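PDB 2PNW: membrane-bound lytic murein transglycosylase, which probably cleaves the glycosidic bonds between N-acetylmuramic acid and N-acetylglucosamine in peptidoglycan, releasing products with a 1,6-anhydromuramyl end. Local coordinates for residues Leu50-Glu56 / Ile365-Tyr370; His294-Leu298 / Leu321-Thr325; Leu17-Asp23 / Phe300-Ala304; Gln189-Arg193 / Arg203-Ala207; Thr34-His38 / Ala277-Leu281. All coordinates share one frame; numbering follows the deposited sequence.

Contact 1. Residues Leu50-Glu56 / Ile365-Tyr370; sequences LGITAAE and IAAERY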
# COMPACT_ATOMS: atom_id res chain seq x y z
N LEU A 50 -11.33 12.61 -7.76
CA LEU A 50 -11.75 12.37 -9.15
C LEU A 50 -13.28 12.27 -9.27
O LEU A 50 -13.87 12.74 -10.25
CB LEU A 50 -11.03 11.15 -9.75
CG LEU A 50 -11.23 10.81 -11.24
CD1 LEU A 50 -10.01 10.10 -11.77
CD2 LEU A 50 -12.45 9.95 -11.48
N GLY A 51 -13.91 11.67 -8.26
CA GLY A 51 -15.35 11.79 -8.08
C GLY A 51 -16.17 10.53 -8.22
O GLY A 51 -17.39 10.58 -8.12
N ILE A 52 -15.54 9.38 -8.45
CA ILE A 52 -16.32 8.15 -8.53
C ILE A 52 -16.75 7.63 -7.16
O ILE A 52 -15.91 7.37 -6.30
CB ILE A 52 -15.55 7.03 -9.27
CG1 ILE A 52 -14.99 7.55 -10.61
CG2 ILE A 52 -16.47 5.82 -9.45
CD1 ILE A 52 -16.04 7.73 -11.69
N THR A 53 -18.06 7.47 -6.95
CA THR A 53 -18.53 7.04 -5.64
C THR A 53 -18.45 5.52 -5.48
O THR A 53 -18.48 4.79 -6.48
CB THR A 53 -19.99 7.48 -5.37
OG1 THR A 53 -20.87 6.72 -6.20
CG2 THR A 53 -20.16 8.99 -5.68
N ALA A 54 -18.40 5.07 -4.23
CA ALA A 54 -18.53 3.63 -3.94
C ALA A 54 -19.83 3.04 -4.48
O ALA A 54 -19.83 1.90 -4.95
CB ALA A 54 -18.43 3.38 -2.45
N ALA A 55 -20.94 3.78 -4.41
CA ALA A 55 -22.19 3.31 -5.02
C ALA A 55 -22.08 3.10 -6.53
O ALA A 55 -22.65 2.14 -7.06
CB ALA A 55 -23.35 4.27 -4.72
N GLU A 56 -21.36 3.97 -7.23
CA GLU A 56 -21.13 3.80 -8.68
C GLU A 56 -20.29 2.54 -8.95
O GLU A 56 -20.59 1.76 -9.85
CB GLU A 56 -20.48 5.05 -9.28
CG GLU A 56 -21.51 6.20 -9.45
CD GLU A 56 -20.92 7.55 -9.82
OE1 GLU A 56 -19.77 7.89 -9.44
OE2 GLU A 56 -21.64 8.29 -10.51
N ILE A 365 -22.26 4.00 -16.21
CA ILE A 365 -23.16 5.08 -15.74
C ILE A 365 -22.40 6.31 -15.22
O ILE A 365 -22.81 7.45 -15.47
CB ILE A 365 -24.22 4.65 -14.67
CG1 ILE A 365 -23.55 4.32 -13.32
CG2 ILE A 365 -25.10 3.50 -15.20
CD1 ILE A 365 -24.43 4.56 -12.06
N ALA A 366 -21.30 6.07 -14.50
CA ALA A 366 -20.46 7.15 -13.99
C ALA A 366 -19.70 7.85 -15.09
O ALA A 366 -19.39 9.04 -14.99
CB ALA A 366 -19.48 6.62 -12.96
N ALA A 367 -19.36 7.10 -16.14
CA ALA A 367 -18.47 7.59 -17.18
C ALA A 367 -19.03 8.80 -17.94
O ALA A 367 -18.27 9.67 -18.39
CB ALA A 367 -18.12 6.45 -18.14
N GLU A 368 -20.35 8.87 -18.08
CA GLU A 368 -20.96 9.91 -18.91
C GLU A 368 -20.55 11.34 -18.57
O GLU A 368 -20.19 12.11 -19.45
CB GLU A 368 -22.49 9.78 -18.95
CG GLU A 368 -22.99 8.89 -20.09
CD GLU A 368 -22.78 9.49 -21.49
OE1 GLU A 368 -22.58 10.73 -21.61
OE2 GLU A 368 -22.82 8.71 -22.47
N ARG A 369 -20.56 11.68 -17.28
CA ARG A 369 -20.15 13.03 -16.88
C ARG A 369 -18.68 13.36 -17.15
O ARG A 369 -18.31 14.53 -17.13
CB ARG A 369 -20.50 13.29 -15.41
CG ARG A 369 -19.64 12.56 -14.38
CD ARG A 369 -20.12 12.95 -12.98
NE ARG A 369 -19.44 12.24 -11.89
CZ ARG A 369 -19.80 11.03 -11.45
NH1 ARG A 369 -19.13 10.47 -10.45
NH2 ARG A 369 -20.80 10.39 -12.03
N TYR A 370 -17.84 12.35 -17.37
CA TYR A 370 -16.44 12.60 -17.73
C TYR A 370 -16.25 12.71 -19.24
O TYR A 370 -15.24 13.24 -19.70
CB TYR A 370 -15.51 11.52 -17.14
CG TYR A 370 -15.58 11.51 -15.63
CD1 TYR A 370 -14.73 12.31 -14.87
CD2 TYR A 370 -16.53 10.72 -14.97
CE1 TYR A 370 -14.82 12.32 -13.46
CE2 TYR A 370 -16.61 10.72 -13.57
CZ TYR A 370 -15.77 11.51 -12.83
OH TYR A 370 -15.88 11.52 -11.47
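Glu56, in the first turn of helix 54-66, comes nearest the chain's C-terminal end at Ala366, their CA atoms 6.3 Å apart, while the loop 50-53 that leads into the helix passes Arg369 and Tyr370. Arg369 meets Glu56 end-on: NH1 donates to OE1 at 2.8 Å and NH2 to OE2 at 2.7 Å, with carboxylate and guanidinium nearly coplanar, 18° apart. Its aliphatic part is fully extended as far as NE, which carries the charged end across to the helix start. NH1 also makes a weak bond to Gly51 O, and Tyr370 CE2 lies over one guanidinium face. The Tyr370 hydroxyl donates to Leu50 O at 2.6 Å, tilted from the carbonyl plane, while Ile52 CD1 packs 3.6 Å from Tyr370 CE2. Ala366 CB rests against the Glu56 carboxylate carbon. Glu56 OE1 has a second job: it accepts from Thr53 N at 3.0 Å, and Thr53 OG1 accepts from Glu56 N in return, a capping box. The carboxylate that closes the capping box is thus the same one that binds the arginine, and its three N-H bonds fix its rotation and probably favour the ionised form.

Contact 2. Residues His294-Leu298 / Leu321-Thr325; sequences HTFGL and LALDT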
# COMPACT_ATOMS: atom_id res chain seq x y z
N HIS A 294 -8.16 9.10 -5.70
CA HIS A 294 -8.88 7.94 -6.25
C HIS A 294 -9.79 7.22 -5.27
O HIS A 294 -9.59 7.30 -4.05
CB HIS A 294 -7.86 6.96 -6.86
CG HIS A 294 -7.23 7.50 -8.11
ND1 HIS A 294 -7.97 7.87 -9.21
CD2 HIS A 294 -5.94 7.75 -8.41
CE1 HIS A 294 -7.15 8.30 -10.15
NE2 HIS A 294 -5.91 8.24 -9.69
N THR A 295 -10.79 6.52 -5.81
CA THR A 295 -11.66 5.69 -5.00
C THR A 295 -11.17 4.25 -5.09
O THR A 295 -10.89 3.77 -6.19
CB THR A 295 -13.12 5.76 -5.54
OG1 THR A 295 -13.55 7.14 -5.59
CG2 THR A 295 -14.08 4.95 -4.65
N PHE A 296 -11.04 3.57 -3.94
CA PHE A 296 -10.65 2.15 -3.93
C PHE A 296 -11.59 1.25 -4.73
O PHE A 296 -12.79 1.54 -4.84
CB PHE A 296 -10.58 1.61 -2.49
CG PHE A 296 -9.49 2.24 -1.64
CD1 PHE A 296 -8.24 2.54 -2.17
CD2 PHE A 296 -9.73 2.51 -0.31
CE1 PHE A 296 -7.22 3.12 -1.37
CE2 PHE A 296 -8.71 3.10 0.51
CZ PHE A 296 -7.47 3.40 -0.03
N GLY A 297 -11.04 0.18 -5.28
CA GLY A 297 -11.85 -0.83 -5.95
C GLY A 297 -11.97 -0.65 -7.45
O GLY A 297 -12.46 -1.55 -8.12
N LEU A 298 -11.58 0.51 -7.97
CA LEU A 298 -11.70 0.77 -9.40
C LEU A 298 -10.58 0.09 -10.18
O LEU A 298 -9.47 -0.02 -9.66
CB LEU A 298 -11.66 2.27 -9.66
CG LEU A 298 -12.99 2.93 -9.31
CD1 LEU A 298 -12.78 4.41 -9.22
CD2 LEU A 298 -14.01 2.58 -10.41
N LEU A 321 -6.54 -3.70 -9.74
CA LEU A 321 -7.53 -3.00 -8.95
C LEU A 321 -6.83 -2.15 -7.91
O LEU A 321 -5.80 -2.55 -7.36
CB LEU A 321 -8.50 -3.95 -8.27
CG LEU A 321 -9.39 -4.78 -9.21
CD1 LEU A 321 -10.01 -5.92 -8.41
CD2 LEU A 321 -10.47 -3.91 -9.83
N ALA A 322 -7.39 -0.97 -7.64
CA ALA A 322 -6.86 -0.07 -6.60
C ALA A 322 -7.28 -0.59 -5.24
O ALA A 322 -8.43 -0.41 -4.84
CB ALA A 322 -7.38 1.35 -6.82
N LEU A 323 -6.38 -1.26 -4.53
CA LEU A 323 -6.77 -1.95 -3.30
C LEU A 323 -5.96 -1.48 -2.08
O LEU A 323 -6.09 -2.04 -0.99
CB LEU A 323 -6.63 -3.47 -3.48
CG LEU A 323 -7.65 -4.08 -4.46
CD1 LEU A 323 -7.29 -5.53 -4.64
CD2 LEU A 323 -9.07 -3.93 -3.94
N ASP A 324 -5.12 -0.45 -2.25
CA ASP A 324 -4.33 0.02 -1.11
C ASP A 324 -3.91 1.47 -1.33
O ASP A 324 -4.17 2.04 -2.37
CB ASP A 324 -3.08 -0.87 -0.93
CG ASP A 324 -2.47 -0.77 0.49
OD1 ASP A 324 -3.08 -0.16 1.43
OD2 ASP A 324 -1.36 -1.32 0.66
N THR A 325 -3.28 2.06 -0.33
CA THR A 325 -2.71 3.40 -0.47
C THR A 325 -1.42 3.43 0.34
O THR A 325 -1.09 2.45 1.02
CB THR A 325 -3.73 4.52 -0.04
OG1 THR A 325 -3.21 5.82 -0.37
CG2 THR A 325 -4.04 4.44 1.48
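Ala322 O takes the shortest polar bond here, from Gly297 N at 2.7 Å, nearly straight and in the carbonyl plane; Phe296 CA adds a C-H...O contact to the same oxygen at 3.5 Å. One step along, Ala322 N donates to Leu298 O at 3.1 Å, so both polar backbone atoms of Ala322 are held by the loop. That loop makes a type II turn from Thr295 to Leu298, with Gly297 taking the positive phi (95°) at its third position. Leu321 CD2 lies 3.5 Å from Gly297 O, a buried oxygen with no polar partner in the model. Phe296, its CG beside the backbone N (chi1 -65°), swings its ring along the strand end: CE1 comes within 3.4 Å of Asp324 O, and CZ meets Thr325 CG2 at the ring edge, 3.9 Å away. The polar ends of these last two residues have partners outside, Asp324 OD1 with Ala276 N and Thr325 OG1 with Val289 O. Everything lies in the 3D domain, whose clan is the double-psi beta barrel. The Ala322 N to Leu298 O bond continues the antiparallel register of strands 299-304 and 316-324; that from Gly297 N departs by one residue as the loop turns. Leu321 and Leu323 pack on helix 28-39, Ala322 CB touches Phe300, and Leu298 reaches strand 353-363.

Contact 3. Residues Leu17-Asp23 / Phe300-Ala304; sequences LPGWGQD and FFIHA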
# COMPACT_ATOMS: atom_id res chain seq x y z
N LEU A 17 -5.37 0.72 -25.41
CA LEU A 17 -4.66 0.22 -24.23
C LEU A 17 -3.65 -0.81 -24.69
O LEU A 17 -4.03 -1.92 -25.05
CB LEU A 17 -5.65 -0.39 -23.22
CG LEU A 17 -6.36 0.46 -22.15
CD1 LEU A 17 -6.89 1.75 -22.69
CD2 LEU A 17 -7.49 -0.37 -21.52
N PRO A 18 -2.36 -0.43 -24.72
CA PRO A 18 -1.36 -1.34 -25.27
C PRO A 18 -1.27 -2.63 -24.48
O PRO A 18 -1.13 -2.61 -23.25
CB PRO A 18 -0.06 -0.54 -25.15
CG PRO A 18 -0.50 0.90 -25.07
CD PRO A 18 -1.76 0.83 -24.25
N GLY A 19 -1.41 -3.75 -25.19
CA GLY A 19 -1.36 -5.07 -24.59
C GLY A 19 -2.66 -5.53 -23.95
O GLY A 19 -2.70 -6.62 -23.40
N TRP A 20 -3.72 -4.72 -24.02
CA TRP A 20 -5.04 -5.10 -23.48
C TRP A 20 -5.44 -6.49 -23.97
O TRP A 20 -5.78 -7.37 -23.18
CB TRP A 20 -6.12 -4.07 -23.86
CG TRP A 20 -7.52 -4.52 -23.53
CD1 TRP A 20 -8.46 -5.01 -24.39
CD2 TRP A 20 -8.10 -4.56 -22.23
NE1 TRP A 20 -9.61 -5.33 -23.70
CE2 TRP A 20 -9.41 -5.07 -22.37
CE3 TRP A 20 -7.65 -4.20 -20.95
CZ2 TRP A 20 -10.28 -5.24 -21.28
CZ3 TRP A 20 -8.52 -4.36 -19.86
CH2 TRP A 20 -9.82 -4.88 -20.04
N GLY A 21 -5.37 -6.68 -25.28
CA GLY A 21 -5.73 -7.95 -25.90
C GLY A 21 -4.98 -9.17 -25.41
O GLY A 21 -5.44 -10.31 -25.60
N GLN A 22 -3.82 -8.96 -24.79
CA GLN A 22 -3.01 -10.07 -24.32
C GLN A 22 -3.12 -10.31 -22.80
O GLN A 22 -2.53 -11.26 -22.28
CB GLN A 22 -1.54 -9.86 -24.73
CG GLN A 22 -1.29 -10.03 -26.26
CD GLN A 22 -2.06 -9.02 -27.09
OE1 GLN A 22 -1.86 -7.81 -26.95
NE2 GLN A 22 -2.94 -9.51 -27.96
N ASP A 23 -3.86 -9.44 -22.11
CA ASP A 23 -3.98 -9.55 -20.64
C ASP A 23 -5.06 -10.56 -20.25
O ASP A 23 -6.09 -10.67 -20.92
CB ASP A 23 -4.27 -8.18 -20.02
CG ASP A 23 -4.11 -8.17 -18.49
OD1 ASP A 23 -3.19 -8.85 -17.96
OD2 ASP A 23 -4.91 -7.48 -17.83
N PHE A 300 -7.64 -0.23 -12.92
CA PHE A 300 -6.66 0.61 -13.61
C PHE A 300 -5.87 -0.28 -14.54
O PHE A 300 -5.33 -1.30 -14.08
CB PHE A 300 -5.66 1.24 -12.61
CG PHE A 300 -6.22 2.39 -11.80
CD1 PHE A 300 -5.84 3.71 -12.08
CD2 PHE A 300 -7.10 2.16 -10.74
CE1 PHE A 300 -6.34 4.78 -11.31
CE2 PHE A 300 -7.64 3.23 -9.99
CZ PHE A 300 -7.24 4.53 -10.26
N PHE A 301 -5.77 0.10 -15.82
CA PHE A 301 -4.85 -0.58 -16.73
C PHE A 301 -3.52 0.17 -16.73
O PHE A 301 -3.49 1.38 -17.00
CB PHE A 301 -5.42 -0.68 -18.15
CG PHE A 301 -4.60 -1.57 -19.07
CD1 PHE A 301 -4.78 -2.94 -19.08
CD2 PHE A 301 -3.64 -1.01 -19.92
CE1 PHE A 301 -4.00 -3.77 -19.91
CE2 PHE A 301 -2.87 -1.82 -20.74
CZ PHE A 301 -3.06 -3.19 -20.75
N ILE A 302 -2.43 -0.53 -16.41
CA ILE A 302 -1.14 0.10 -16.23
C ILE A 302 -0.21 -0.40 -17.31
O ILE A 302 -0.06 -1.61 -17.48
CB ILE A 302 -0.54 -0.19 -14.82
CG1 ILE A 302 -1.52 0.25 -13.70
CG2 ILE A 302 0.85 0.43 -14.66
CD1 ILE A 302 -1.87 1.71 -13.74
N HIS A 303 0.37 0.53 -18.07
CA HIS A 303 1.29 0.19 -19.15
C HIS A 303 2.66 0.79 -18.84
O HIS A 303 2.82 2.02 -18.87
CB HIS A 303 0.76 0.70 -20.50
CG HIS A 303 1.67 0.40 -21.65
ND1 HIS A 303 2.01 1.35 -22.60
CD2 HIS A 303 2.33 -0.73 -22.00
CE1 HIS A 303 2.83 0.81 -23.49
NE2 HIS A 303 3.04 -0.45 -23.15
N ALA A 304 3.64 -0.07 -18.54
CA ALA A 304 4.98 0.37 -18.16
C ALA A 304 5.98 -0.41 -18.98
O ALA A 304 6.53 -1.41 -18.51
CB ALA A 304 5.23 0.17 -16.65
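The Phe301 ring carries Leu17 CB over one face, 4.3 Å from its centroid, and has Pro18 O at its edge, in plane and 3.2 Å from CE2. Next along, the His303 ring is covered on one face by Pro18 CB, which sits 3.6 Å from the centroid and almost on the ring normal, a close CH-pi contact. Both aromatic residues belong to strand 299-304 of the 3D domain, of the double-psi beta-barrel clan, and the partner is an N-terminal loop laid against the outside of that strand. Two residues apart, Phe301 and His303 point the same way; with CG anti to the backbone N in each (chi1 -171° and 179°), the rings reach out together to the loop. The loop is shaped by a type II turn from Leu17 to Trp20, closed by Trp20 N to Leu17 O at 3.0 Å, and then by a short 3-10 turn. The Trp20 and Phe301 planes meet at 65°. Trp20 NE1 bonds to Glu80 of helix 72-82, whereas Asp23 pairs with Arg285 and accepts from Leu319 N, so the loop also holds to neighbouring parts of the fold. Phe301 CD1 lies close to the plane of the indole, at its edge, 3.6 Å from Trp20 CE3.

Contact 4. Residues Gln189-Arg193 / Arg203-Ala207; sequences QGAAR and RITYA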
# COMPACT_ATOMS: atom_id res chain seq x y z
N GLN A 189 6.23 -1.31 4.23
CA GLN A 189 5.28 -2.08 3.40
C GLN A 189 3.86 -2.04 4.00
O GLN A 189 2.86 -2.03 3.24
CB GLN A 189 5.71 -3.55 3.25
CG GLN A 189 7.13 -3.80 2.69
CD GLN A 189 7.55 -2.85 1.61
OE1 GLN A 189 7.04 -2.89 0.49
NE2 GLN A 189 8.50 -1.97 1.92
N GLY A 190 3.77 -2.08 5.33
CA GLY A 190 2.47 -2.00 6.03
C GLY A 190 1.88 -3.36 6.39
O GLY A 190 0.77 -3.41 6.89
N ALA A 191 2.61 -4.46 6.14
CA ALA A 191 2.13 -5.80 6.49
C ALA A 191 3.30 -6.76 6.52
O ALA A 191 4.36 -6.47 5.95
CB ALA A 191 1.10 -6.27 5.46
N ALA A 192 3.11 -7.92 7.15
CA ALA A 192 4.15 -8.94 7.11
C ALA A 192 3.58 -10.28 7.46
O ALA A 192 2.54 -10.36 8.13
CB ALA A 192 5.25 -8.60 8.12
N ARG A 193 4.28 -11.33 7.03
CA ARG A 193 4.06 -12.67 7.57
C ARG A 193 5.13 -12.96 8.62
O ARG A 193 6.30 -13.04 8.29
CB ARG A 193 4.13 -13.70 6.44
CG ARG A 193 3.09 -13.45 5.37
CD ARG A 193 2.62 -14.69 4.63
NE ARG A 193 3.62 -15.76 4.60
CZ ARG A 193 3.30 -17.05 4.64
NH1 ARG A 193 2.02 -17.41 4.73
NH2 ARG A 193 4.25 -17.98 4.61
N ARG A 203 -0.04 -13.40 10.56
CA ARG A 203 -0.00 -12.28 9.63
C ARG A 203 -0.34 -11.02 10.40
O ARG A 203 -1.22 -11.04 11.26
CB ARG A 203 -1.03 -12.49 8.53
CG ARG A 203 -0.49 -13.21 7.31
CD ARG A 203 -1.40 -12.75 6.21
NE ARG A 203 -0.82 -12.74 4.89
CZ ARG A 203 -1.21 -13.53 3.92
NH1 ARG A 203 -2.15 -14.45 4.15
NH2 ARG A 203 -0.64 -13.42 2.73
N ILE A 204 0.37 -9.91 10.11
CA ILE A 204 0.05 -8.63 10.74
C ILE A 204 -0.17 -7.61 9.63
O ILE A 204 0.40 -7.74 8.54
CB ILE A 204 1.15 -8.15 11.73
CG1 ILE A 204 2.50 -7.98 10.99
CG2 ILE A 204 1.25 -9.14 12.95
CD1 ILE A 204 3.68 -7.33 11.87
N THR A 205 -0.97 -6.58 9.91
CA THR A 205 -1.23 -5.54 8.94
C THR A 205 -1.46 -4.22 9.69
O THR A 205 -1.77 -4.23 10.89
CB THR A 205 -2.48 -5.91 8.06
OG1 THR A 205 -2.59 -5.01 6.96
CG2 THR A 205 -3.74 -5.89 8.91
N TYR A 206 -1.29 -3.12 8.97
CA TYR A 206 -1.44 -1.77 9.54
C TYR A 206 -2.75 -1.67 10.35
O TYR A 206 -3.83 -2.04 9.85
CB TYR A 206 -1.46 -0.77 8.38
CG TYR A 206 -1.83 0.63 8.78
CD1 TYR A 206 -0.86 1.58 9.11
CD2 TYR A 206 -3.18 1.02 8.86
CE1 TYR A 206 -1.22 2.88 9.51
CE2 TYR A 206 -3.55 2.33 9.26
CZ TYR A 206 -2.56 3.25 9.57
OH TYR A 206 -2.91 4.53 9.96
N ALA A 207 -2.65 -1.14 11.57
CA ALA A 207 -3.82 -0.77 12.37
C ALA A 207 -3.94 0.72 12.62
O ALA A 207 -5.05 1.25 12.62
CB ALA A 207 -3.78 -1.50 13.73
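Arg193 and Arg203 both set CG beside the backbone N, but beyond that they part: the near-extended chi2 of Arg193 (-151°) carries its CD over one face of the Arg203 guanidinium, 4.0 Å from NE, and a bend at chi3 (-26°) then turns its charged end aside, whereas Arg203 stays extended to NE. They sit on a beta hairpin of strands 191-195 and 201-209, within the MltA-specific insert domain, and the strands run antiparallel. The guanidinium planes are steeply turned, 73° apart, and the two NH1 atoms remain 5.1 Å from each other. Acidic partners come from strand 96-109: Arg203 NE forms a salt bridge with Glu103, and Arg193 NH2 a long, weak ion pair with Glu105, which probably eases the closeness of like charges. Ala191 with Thr205 and Arg193 with Arg203 are non-hydrogen-bonded pairs whose side chains share one face of the sheet. Between them, Ala192 and Ile204 form a hydrogen-bonded pair facing the other way: Ala192 N donates to Ile204 O at 3.1 Å, and Ile204 N to Ala192 O at 3.0 Å, the straighter bond. Gly190, with positive phi, ends helix 180-189 and turns the chain into the strand, its O accepting from Tyr206 N at 2.9 Å. On the Ala192 face, Ile204 CG1 packs against Ala192 CB at 4.0 Å.

Contact 5. Residues Thr34-His38 / Ala277-Leu281; sequences TILSH and AKVPL. With SO4 (sulfate ion), chain B.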
# COMPACT_ATOMS: atom_id res chain seq x y z
N THR A 34 -14.81 -9.87 -3.33
CA THR A 34 -14.46 -9.54 -1.95
C THR A 34 -14.81 -8.07 -1.66
O THR A 34 -15.24 -7.75 -0.55
CB THR A 34 -12.95 -9.79 -1.57
OG1 THR A 34 -12.10 -8.95 -2.35
CG2 THR A 34 -12.56 -11.23 -1.83
N ILE A 35 -14.61 -7.20 -2.65
CA ILE A 35 -14.95 -5.76 -2.49
C ILE A 35 -16.47 -5.63 -2.31
O ILE A 35 -16.93 -4.89 -1.44
CB ILE A 35 -14.51 -4.94 -3.70
CG1 ILE A 35 -12.97 -5.01 -3.85
CG2 ILE A 35 -14.87 -3.44 -3.49
CD1 ILE A 35 -12.54 -4.59 -5.28
N LEU A 36 -17.23 -6.36 -3.13
CA LEU A 36 -18.70 -6.26 -3.04
C LEU A 36 -19.20 -6.75 -1.68
O LEU A 36 -20.04 -6.09 -1.05
CB LEU A 36 -19.39 -7.01 -4.19
CG LEU A 36 -20.93 -6.89 -4.29
CD1 LEU A 36 -21.44 -5.42 -4.30
CD2 LEU A 36 -21.43 -7.61 -5.54
N SER A 37 -18.70 -7.89 -1.23
CA SER A 37 -19.01 -8.41 0.10
C SER A 37 -18.68 -7.39 1.18
O SER A 37 -19.47 -7.17 2.11
CB SER A 37 -18.26 -9.74 0.34
OG SER A 37 -18.59 -10.30 1.60
N HIS A 38 -17.50 -6.77 1.08
CA HIS A 38 -17.11 -5.77 2.05
C HIS A 38 -18.10 -4.58 2.03
O HIS A 38 -18.56 -4.12 3.08
CB HIS A 38 -15.69 -5.27 1.80
CG HIS A 38 -15.30 -4.11 2.66
ND1 HIS A 38 -15.07 -4.24 4.02
CD2 HIS A 38 -15.12 -2.80 2.37
CE1 HIS A 38 -14.78 -3.05 4.52
NE2 HIS A 38 -14.81 -2.16 3.54
N ALA A 277 -8.18 -1.00 1.38
CA ALA A 277 -9.52 -1.28 0.84
C ALA A 277 -10.22 -2.42 1.61
O ALA A 277 -11.33 -2.84 1.25
CB ALA A 277 -9.45 -1.58 -0.66
N LYS A 278 -9.59 -2.89 2.69
CA LYS A 278 -10.15 -3.85 3.63
C LYS A 278 -10.39 -5.25 3.07
O LYS A 278 -11.13 -6.04 3.67
CB LYS A 278 -11.46 -3.30 4.28
CG LYS A 278 -11.33 -1.88 4.81
CD LYS A 278 -10.21 -1.81 5.86
CE LYS A 278 -10.43 -0.69 6.88
NZ LYS A 278 -10.91 0.55 6.24
N VAL A 279 -9.74 -5.56 1.94
CA VAL A 279 -9.80 -6.88 1.30
C VAL A 279 -8.37 -7.39 1.03
O VAL A 279 -7.42 -6.58 1.01
CB VAL A 279 -10.62 -6.86 -0.01
CG1 VAL A 279 -12.09 -6.42 0.24
CG2 VAL A 279 -9.97 -5.98 -1.06
N PRO A 280 -8.19 -8.72 0.87
CA PRO A 280 -6.83 -9.25 0.62
C PRO A 280 -6.27 -8.74 -0.69
O PRO A 280 -6.99 -8.65 -1.70
CB PRO A 280 -7.05 -10.76 0.52
CG PRO A 280 -8.40 -11.02 1.20
CD PRO A 280 -9.21 -9.79 0.97
N LEU A 281 -4.99 -8.40 -0.69
CA LEU A 281 -4.31 -8.02 -1.93
C LEU A 281 -4.06 -9.24 -2.80
O LEU A 281 -4.02 -10.37 -2.31
CB LEU A 281 -2.98 -7.33 -1.60
CG LEU A 281 -3.11 -6.05 -0.76
CD1 LEU A 281 -1.77 -5.32 -0.74
CD2 LEU A 281 -4.22 -5.13 -1.25
S SO4 B . -10.99 3.46 7.39
O1 SO4 B . -10.03 2.90 8.33
O2 SO4 B . -12.00 2.46 7.05
O3 SO4 B . -11.65 4.62 8.00
O4 SO4 B . -10.31 3.88 6.16
O HOH W 1 -9.32 -9.62 -2.81
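Thr34 and Val279 bring helix 28-39 and the loop 277-281 to a CA-CA distance of 6.3 Å, and one turn on His38 lies 7.4 Å from Lys278, CA to CA. The loop has no regular structure here; Lys278 takes positive phi (68°), and the chain then straightens through Val279 and Pro280. Val279 wedges onto the helix surface: its CB lies 3.5 Å from Thr34 OG1, CG1 reaches the backbone oxygen of Thr34, and CG2 leans towards Ile35 CG1. Thr34 OG1 bonds to Ala31 O in the preceding turn and accepts from a water 2.9 Å away, which donates its other hydrogen to Pro280 O at 2.8 Å, bridging helix and loop. This loop leads from strand 259-263, which pairs with the hairpin strand 201-209, to strand 286-288 of the double-psi barrel-type 3D domain, and Val279 also packs on Leu323 of barrel strand 316-324. At the other end, chi1 of His38 (173°) carries the imidazole out to the loop and chi2 (71°) turns a face to it. Lys278 CB sits over that face in a CH-pi contact, 3.7 Å from the ring centroid but offset toward the rim, so CB comes within 3.3 Å of CE1. Ala277 O also lies over a face of this ring and bonds to Tyr45 OH. Beyond CB the lysine chain is bent, and its NZ goes to a sulfate ion, probably from the crystallisation liquor; the modelled distance is too short to trust. Lys43 and Arg46 bind the same sulfate.

In the fold
Contacts 1, 2 and 5 form a connected group: contact 2 touches contact 1 through the Ile52 O to Thr295 OG1 bond (centres 14 Å apart) and contact 5 through Leu323, which meets Val279 and Ile35 (centres 10 Å apart). Contact 3 joins contact 2, where Phe300 packs on His294 and Ala322 (centres 18 Å apart). Contact 4 stands apart in the insert domain, its centre 16 Å from contact 5 and 31 Å from contact 1, and touches none of the others. Lys278 of contact 5 binds the sulfate, and the side chain of Phe296 of contact 2 lies about 6 Å from it without touching; this anion site may mark a pocket.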